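Local coordinates for protein phosphatidylinositol-specific phospholipase C (Listeria monocytogenes, PDB 2PLC) that is a bacterial enzyme of the phosphatidylinositol-specific phospholipase C family, whose X domain belongs to the TIM-barrel clan, at residues 189-194 against 230-235. Numbering follows the deposited sequence.
Sequences PSVKTK and AAALNN
Lys194 NZ is gripped by two backbone carbonyls, those of Asp185 and His216, and more weakly by that of Ser218, while the aliphatic stem of the same side chain packs against Leu233. Lys194 CG lies anti to the backbone N (chi1 -178°), 3.8 Å from Leu233 CD1, and the chain bends at the next bond (chi2 65°). That bend and the pull of the carbonyls turn the ammonium away from helix 226-246, and Leu233 meets methylene rather than charge. The two chains meet nearly perpendicular. The other branch of the leucine serves Val191: Leu233 CD2 lies 4.0 Å from Val191 CG1, the valine and leucine side chains running antiparallel, side by side. Val191 CG1 also lies 4.3 Å from Ala232 CB, a looser apolar touch. The buried Leu233 therefore sets its two methyls on residues three apart on helix 191-207, and it also touches Ile217 of a loop. Ser190 caps the first turn of helix 191-207: its OG accepts from Thr193 N at 3.2 Å (157° at the hydrogen) and from Thr193 OG1 at 2.9 Å. Behind this cap, Pro189 O is hydrogen-bonded to Tyr229 OH, a polar tie to helix 226-246. Helix 191-207 follows strand 180-183, and helix 226-246 follows strand 212-216, its parallel neighbour. Contact between the early turns of two successive helices, with a lysine reaching back to carbonyls at and beyond the ends of these strands, belongs to the outer helical layer of a TIM-barrel-like beta/alpha fold.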
ATOM      1  N   PRO A 189     -15.715   9.563   9.598  1.00 24.65           N
ATOM      2  CA  PRO A 189     -15.402   9.815  11.005  1.00 21.56           C
ATOM      3  C   PRO A 189     -15.052  11.291  11.185  1.00 23.03           C
ATOM      4  O   PRO A 189     -14.737  11.972  10.213  1.00 22.62           O
ATOM      5  CB  PRO A 189     -14.169   8.945  11.225  1.00 17.28           C
ATOM      6  CG  PRO A 189     -13.467   9.059   9.916  1.00 15.47           C
ATOM      7  CD  PRO A 189     -14.588   8.889   8.923  1.00 19.41           C
ATOM      8  N   SER A 190     -15.159  11.805  12.406  1.00 20.25           N
ATOM      9  CA  SER A 190     -14.785  13.190  12.654  1.00 16.57           C
ATOM     10  C   SER A 190     -13.257  13.221  12.615  1.00 16.09           C
ATOM     11  O   SER A 190     -12.606  12.207  12.857  1.00 20.08           O
ATOM     12  CB  SER A 190     -15.282  13.651  14.023  1.00 20.35           C
ATOM     13  OG  SER A 190     -14.697  12.879  15.049  1.00 26.84           O
ATOM     14  N   VAL A 191     -12.685  14.372  12.283  1.00 21.20           N
ATOM     15  CA  VAL A 191     -11.238  14.502  12.222  1.00 18.45           C
ATOM     16  C   VAL A 191     -10.583  14.112  13.554  1.00 23.09           C
ATOM     17  O   VAL A 191      -9.588  13.396  13.562  1.00 22.82           O
ATOM     18  CB  VAL A 191     -10.842  15.936  11.808  1.00 18.93           C
ATOM     19  CG1 VAL A 191      -9.340  16.139  11.914  1.00 18.04           C
ATOM     20  CG2 VAL A 191     -11.312  16.198  10.384  1.00 16.39           C
ATOM     21  N   LYS A 192     -11.177  14.541  14.671  1.00 19.62           N
ATOM     22  CA  LYS A 192     -10.665  14.238  16.013  1.00 19.92           C
ATOM     23  C   LYS A 192     -10.631  12.730  16.274  1.00 17.02           C
ATOM     24  O   LYS A 192      -9.610  12.188  16.691  1.00 21.88           O
ATOM     25  CB  LYS A 192     -11.512  14.942  17.089  1.00 23.32           C
ATOM     26  CG  LYS A 192     -10.820  16.127  17.802  1.00 43.22           C
ATOM     27  CD  LYS A 192      -9.941  15.687  19.004  1.00 59.30           C
ATOM     28  CE  LYS A 192      -9.160  16.865  19.657  1.00 59.26           C
ATOM     29  NZ  LYS A 192      -8.133  16.459  20.683  1.00 38.07           N
ATOM     30  N   THR A 193     -11.733  12.050  15.982  1.00 14.87           N
ATOM     31  CA  THR A 193     -11.812  10.607  16.185  1.00 21.44           C
ATOM     32  C   THR A 193     -10.844   9.858  15.274  1.00 19.12           C
ATOM     33  O   THR A 193     -10.127   8.968  15.726  1.00 27.31           O
ATOM     34  CB  THR A 193     -13.246  10.088  15.947  1.00 19.26           C
ATOM     35  OG1 THR A 193     -14.129  10.692  16.901  1.00 31.28           O
ATOM     36  CG2 THR A 193     -13.309   8.573  16.092  1.00 14.82           C
ATOM     37  N   LYS A 194     -10.823  10.226  13.997  1.00 20.78           N
ATOM     38  CA  LYS A 194      -9.943   9.584  13.025  1.00 20.34           C
ATOM     39  C   LYS A 194      -8.476   9.732  13.435  1.00 21.83           C
ATOM     40  O   LYS A 194      -7.682   8.797  13.288  1.00 23.20           O
ATOM     41  CB  LYS A 194     -10.167  10.181  11.634  1.00 15.35           C
ATOM     42  CG  LYS A 194      -9.328   9.559  10.525  1.00 16.04           C
ATOM     43  CD  LYS A 194      -9.683   8.094  10.262  1.00 16.31           C
ATOM     44  CE  LYS A 194      -8.864   7.545   9.088  1.00 14.94           C
ATOM     45  NZ  LYS A 194      -9.180   6.127   8.745  1.00 10.14           N
ATOM     46  N   ALA A 230      -7.453  14.897   4.047  1.00 14.50           N
ATOM     47  CA  ALA A 230      -6.000  14.861   3.920  1.00 15.54           C
ATOM     48  C   ALA A 230      -5.362  16.181   4.317  1.00 16.25           C
ATOM     49  O   ALA A 230      -4.311  16.200   4.960  1.00 20.97           O
ATOM     50  CB  ALA A 230      -5.605  14.489   2.494  1.00 14.93           C
ATOM     51  N   ALA A 231      -6.005  17.281   3.935  1.00 20.44           N
ATOM     52  CA  ALA A 231      -5.512  18.615   4.262  1.00 20.33           C
ATOM     53  C   ALA A 231      -5.507  18.838   5.775  1.00 21.28           C
ATOM     54  O   ALA A 231      -4.655  19.551   6.304  1.00 22.72           O
ATOM     55  CB  ALA A 231      -6.357  19.663   3.576  1.00 21.55           C
ATOM     56  N   ALA A 232      -6.447  18.209   6.473  1.00 18.78           N
ATOM     57  CA  ALA A 232      -6.523  18.341   7.923  1.00 16.39           C
ATOM     58  C   ALA A 232      -5.606  17.365   8.647  1.00 21.37           C
ATOM     59  O   ALA A 232      -4.876  17.757   9.555  1.00 26.52           O
ATOM     60  CB  ALA A 232      -7.957  18.131   8.392  1.00 17.02           C
ATOM     61  N   LEU A 233      -5.597  16.117   8.175  1.00 16.85           N
ATOM     62  CA  LEU A 233      -4.845  15.029   8.788  1.00 16.05           C
ATOM     63  C   LEU A 233      -3.367  14.778   8.510  1.00 21.08           C
ATOM     64  O   LEU A 233      -2.616  14.480   9.445  1.00 25.69           O
ATOM     65  CB  LEU A 233      -5.608  13.724   8.588  1.00 15.37           C
ATOM     66  CG  LEU A 233      -6.927  13.645   9.351  1.00 15.16           C
ATOM     67  CD1 LEU A 233      -7.825  12.570   8.777  1.00  8.51           C
ATOM     68  CD2 LEU A 233      -6.637  13.402  10.812  1.00 13.12           C
ATOM     69  N   ASN A 234      -2.947  14.846   7.250  1.00 22.04           N
ATOM     70  CA  ASN A 234      -1.549  14.572   6.904  1.00 18.25           C
ATOM     71  C   ASN A 234      -0.532  15.349   7.726  1.00 18.78           C
ATOM     72  O   ASN A 234       0.469  14.788   8.165  1.00 27.01           O
ATOM     73  CB  ASN A 234      -1.296  14.788   5.410  1.00 19.45           C
ATOM     74  CG  ASN A 234      -1.994  13.756   4.542  1.00 20.74           C
ATOM     75  OD1 ASN A 234      -2.594  12.808   5.043  1.00 15.00           O
ATOM     76  ND2 ASN A 234      -1.913  13.939   3.229  1.00 18.81           N
ATOM     77  N   ASN A 235      -0.802  16.629   7.957  1.00 24.09           N
ATOM     78  CA  ASN A 235       0.094  17.475   8.740  1.00 24.42           C
ATOM     79  C   ASN A 235       0.128  17.068  10.211  1.00 26.47           C
ATOM     80  O   ASN A 235       1.190  17.050  10.838  1.00 31.25           O
ATOM     81  CB  ASN A 235      -0.322  18.937   8.616  1.00 41.62           C
ATOM     82  CG  ASN A 235       0.715  19.765   7.905  1.00 62.25           C
ATOM     83  OD1 ASN A 235       1.426  20.552   8.532  1.00 72.40           O
ATOM     84  ND2 ASN A 235       0.834  19.573   6.592  1.00 65.54           N
TER